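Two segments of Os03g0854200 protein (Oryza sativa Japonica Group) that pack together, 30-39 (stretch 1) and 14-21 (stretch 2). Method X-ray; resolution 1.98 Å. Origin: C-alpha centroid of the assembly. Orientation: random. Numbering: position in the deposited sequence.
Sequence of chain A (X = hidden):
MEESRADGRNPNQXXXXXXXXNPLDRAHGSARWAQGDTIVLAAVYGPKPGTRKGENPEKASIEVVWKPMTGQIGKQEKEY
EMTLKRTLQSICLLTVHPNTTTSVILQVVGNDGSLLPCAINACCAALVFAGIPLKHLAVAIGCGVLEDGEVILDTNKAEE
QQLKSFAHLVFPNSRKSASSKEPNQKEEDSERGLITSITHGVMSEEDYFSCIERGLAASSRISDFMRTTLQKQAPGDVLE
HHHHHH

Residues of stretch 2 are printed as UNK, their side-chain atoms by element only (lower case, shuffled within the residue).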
# COMPACT_ATOMS: atom_id res chain seq x y z
N SER A 30 11.69 0.22 -8.90
CA SER A 30 11.35 -0.77 -7.90
C SER A 30 11.66 -0.30 -6.47
O SER A 30 12.42 0.64 -6.26
CB SER A 30 11.99 -2.13 -8.22
OG SER A 30 13.40 -2.10 -8.19
N ALA A 31 11.05 -0.97 -5.51
CA ALA A 31 11.20 -0.64 -4.10
C ALA A 31 11.00 -1.90 -3.27
O ALA A 31 9.96 -2.53 -3.36
CB ALA A 31 10.18 0.42 -3.69
N ARG A 32 12.01 -2.27 -2.50
CA ARG A 32 11.82 -3.25 -1.45
C ARG A 32 11.48 -2.48 -0.18
O ARG A 32 12.35 -1.87 0.45
CB ARG A 32 13.07 -4.12 -1.25
CG ARG A 32 13.18 -4.71 0.16
CD ARG A 32 14.28 -5.76 0.27
NE ARG A 32 13.97 -6.92 -0.55
CZ ARG A 32 14.44 -8.15 -0.34
NH1 ARG A 32 15.24 -8.40 0.67
NH2 ARG A 32 14.09 -9.13 -1.16
N TRP A 33 10.20 -2.49 0.17
CA TRP A 33 9.71 -1.66 1.26
C TRP A 33 9.49 -2.52 2.52
O TRP A 33 8.90 -3.60 2.44
CB TRP A 33 8.41 -0.97 0.81
CG TRP A 33 7.78 -0.07 1.80
CD1 TRP A 33 7.00 -0.43 2.86
CD2 TRP A 33 7.82 1.37 1.80
NE1 TRP A 33 6.58 0.69 3.54
CE2 TRP A 33 7.07 1.80 2.91
CE3 TRP A 33 8.44 2.32 0.98
CZ2 TRP A 33 6.90 3.16 3.21
CZ3 TRP A 33 8.27 3.67 1.29
CH2 TRP A 33 7.51 4.07 2.40
N ALA A 34 9.99 -2.04 3.66
CA ALA A 34 9.86 -2.79 4.90
C ALA A 34 9.25 -1.98 6.05
O ALA A 34 9.64 -0.84 6.31
CB ALA A 34 11.21 -3.36 5.31
N GLN A 35 8.28 -2.58 6.72
CA GLN A 35 7.79 -2.05 7.97
C GLN A 35 7.87 -3.19 8.97
O GLN A 35 7.15 -4.18 8.84
CB GLN A 35 6.36 -1.57 7.82
CG GLN A 35 6.17 -0.68 6.62
CD GLN A 35 4.71 -0.44 6.31
OE1 GLN A 35 3.83 -0.97 6.98
NE2 GLN A 35 4.45 0.37 5.30
N GLY A 36 8.75 -3.07 9.96
CA GLY A 36 9.02 -4.19 10.83
C GLY A 36 9.45 -5.37 9.99
O GLY A 36 10.25 -5.21 9.06
N ASP A 37 8.91 -6.55 10.29
CA ASP A 37 9.26 -7.77 9.56
C ASP A 37 8.39 -7.96 8.33
O ASP A 37 8.59 -8.89 7.55
CB ASP A 37 9.14 -9.00 10.45
CG ASP A 37 10.30 -9.15 11.40
OD1 ASP A 37 10.33 -10.18 12.11
OD2 ASP A 37 11.18 -8.26 11.44
N THR A 38 7.38 -7.11 8.18
CA THR A 38 6.56 -7.14 6.98
C THR A 38 7.31 -6.44 5.87
O THR A 38 7.47 -5.21 5.89
CB THR A 38 5.21 -6.45 7.19
OG1 THR A 38 4.43 -7.21 8.12
CG2 THR A 38 4.45 -6.33 5.88
N ILE A 39 7.78 -7.22 4.90
CA ILE A 39 8.57 -6.67 3.81
C ILE A 39 8.09 -7.11 2.43
O ILE A 39 7.69 -8.26 2.23
CB ILE A 39 10.10 -6.90 4.01
CG1 ILE A 39 10.79 -7.11 2.67
CG2 ILE A 39 10.36 -8.05 4.98
CD1 ILE A 39 12.26 -6.95 2.73
N UNK A 14 4.15 4.11 14.42
CA UNK A 14 4.44 3.31 13.24
C UNK A 14 5.73 2.51 13.45
O UNK A 14 6.70 3.03 14.02
c UNK A 14 4.57 4.21 12.01
c UNK A 14 3.69 6.06 10.54
c UNK A 14 3.39 5.12 11.71
c UNK A 14 2.15 4.28 11.42
N UNK A 15 5.76 1.26 13.02
CA UNK A 15 6.98 0.48 13.15
C UNK A 15 8.01 1.10 12.21
O UNK A 15 7.65 1.81 11.27
c UNK A 15 6.64 -1.36 11.40
n UNK A 15 4.52 -5.64 11.57
c UNK A 15 5.35 -2.12 11.10
n UNK A 15 5.30 -3.48 11.59
n UNK A 15 3.69 -4.12 10.07
c UNK A 15 4.50 -4.41 11.08
c UNK A 15 6.72 -1.00 12.86
N UNK A 16 9.31 0.87 12.48
CA UNK A 16 10.30 1.54 11.62
C UNK A 16 10.19 1.07 10.17
O UNK A 16 10.19 -0.14 9.93
c UNK A 16 11.29 0.69 13.67
c UNK A 16 11.63 1.09 12.24
c UNK A 16 9.92 0.09 13.56
N UNK A 17 10.07 1.99 9.23
CA UNK A 17 10.05 1.62 7.81
C UNK A 17 11.36 1.94 7.10
O UNK A 17 12.18 2.74 7.59
c UNK A 17 8.86 6.04 6.97
c UNK A 17 8.14 6.34 8.12
c UNK A 17 8.61 3.69 7.42
c UNK A 17 8.87 2.26 7.06
c UNK A 17 7.89 4.01 8.56
c UNK A 17 7.65 5.32 8.91
c UNK A 17 9.09 4.71 6.63
N UNK A 18 11.57 1.30 5.96
CA UNK A 18 12.83 1.39 5.24
C UNK A 18 12.58 1.07 3.78
O UNK A 18 11.55 0.51 3.43
c UNK A 18 13.83 0.41 5.82
o UNK A 18 13.34 -0.92 5.76
N UNK A 19 13.53 1.41 2.91
CA UNK A 19 13.36 1.11 1.50
C UNK A 19 14.67 1.16 0.73
O UNK A 19 15.38 2.16 0.75
s UNK A 19 12.05 1.75 -0.91
c UNK A 19 12.35 2.07 0.85
N UNK A 20 14.99 0.07 0.04
CA UNK A 20 16.08 0.13 -0.92
C UNK A 20 15.54 0.58 -2.27
O UNK A 20 14.64 -0.06 -2.83
c UNK A 20 15.88 -2.34 -0.86
o UNK A 20 17.41 -1.29 -2.37
c UNK A 20 16.82 -1.20 -1.06
N UNK A 21 16.07 1.70 -2.75
CA UNK A 21 15.78 2.23 -4.08
C UNK A 21 16.11 1.22 -5.18
O UNK A 21 17.21 0.67 -5.22
n UNK A 21 12.37 5.79 -5.01
n UNK A 21 11.70 3.59 -4.87
c UNK A 21 16.33 4.25 -5.59
c UNK A 21 15.04 5.00 -5.45
n UNK A 21 13.91 4.10 -5.25
c UNK A 21 12.66 4.49 -5.04
c UNK A 21 16.62 3.50 -4.30
O HOH W 1 7.27 -6.35 12.45
O HOH W 2 12.22 -1.06 8.24

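Position 14 carries four side-chain carbons, forked at the second. None reaches stretch 1. This is Leu-14, which takes no part in the contact.

Position 15 has three carbons, a nitrogen, then a carbon bearing two more nitrogens. Its CA-to-CB bond points toward stretch 1, and one of its carbons lies 3.1 Å from the backbone N of Gly-36. The planar three-nitrogen end identifies Arg-15. The O of Gln-35 lies over one face of the guanidinium. A water accepts from both Arg-15 NH2 (3.0 Å) and Asp-37 N (2.7 Å).

Position 16 has three carbons closing a ring onto the backbone nitrogen. The ring stays clear of stretch 1. This is Pro-16. Gly-36 N donates to Pro-16 O at 3.3 Å.

Position 17 has one carbon followed by a ring of six carbons. A ring carbon lies 4.3 Å from CZ2 of Trp-33, and CB is 4.0 Å from CG of Gln-35. This is Phe-17. Phe-17 CA makes a short C-H...O contact with Ala-34 O (2.9 Å).

Position 18 has one carbon and one oxygen. The oxygen lies 3.3 Å from CB of Ala-34. This is Ser-18. A water lies 2.7 Å from Ser-18 OG and donates to Pro-16 O (2.8 Å) and Ala-34 O (3.2 Å).

Position 19 has one carbon and one sulfur. The sulfur sits 3.6 Å from CB of Ala-31, and CB is 3.9 Å from CE3 of Trp-33. This is Cys-19.

Position 20 has a carbon carrying one oxygen and one carbon. The terminal carbon packs 3.3 Å from CB of Arg-32. This is Thr-20.

Position 21 again has three carbons, a nitrogen, and a carbon with two nitrogens. One terminal nitrogen lies 3.3 Å from O of Ser-30 and 3.7 Å from CB of Ala-31. This is Arg-21. The bond from Arg-21 NH2 to Ser-30 O is weak.

The two strands run antiparallel. The shortest hydrogen bonds between them join Ala-34 and Ser-18: Ser-18 N donates to Ala-34 O at 2.9 Å, and Ala-34 N to Ser-18 O at 3.0 Å. The bonds between Arg-32 and Thr-20 are longer and weak, so the ladder loosens toward Arg-21. Ala-31, Trp-33 and Gln-35 share one face with Phe-17, Cys-19 and Arg-21. Arg-32 and Ala-34 share the other with Thr-20 and Ser-18. Arg-15 packs against the type II' turn from Gln-35 to Thr-38. An ideal CB on Gly-36 would lie 2.7 Å from Arg-15 NE, a clash.

Stretch 2, residues 14-21: LRPFSCTR
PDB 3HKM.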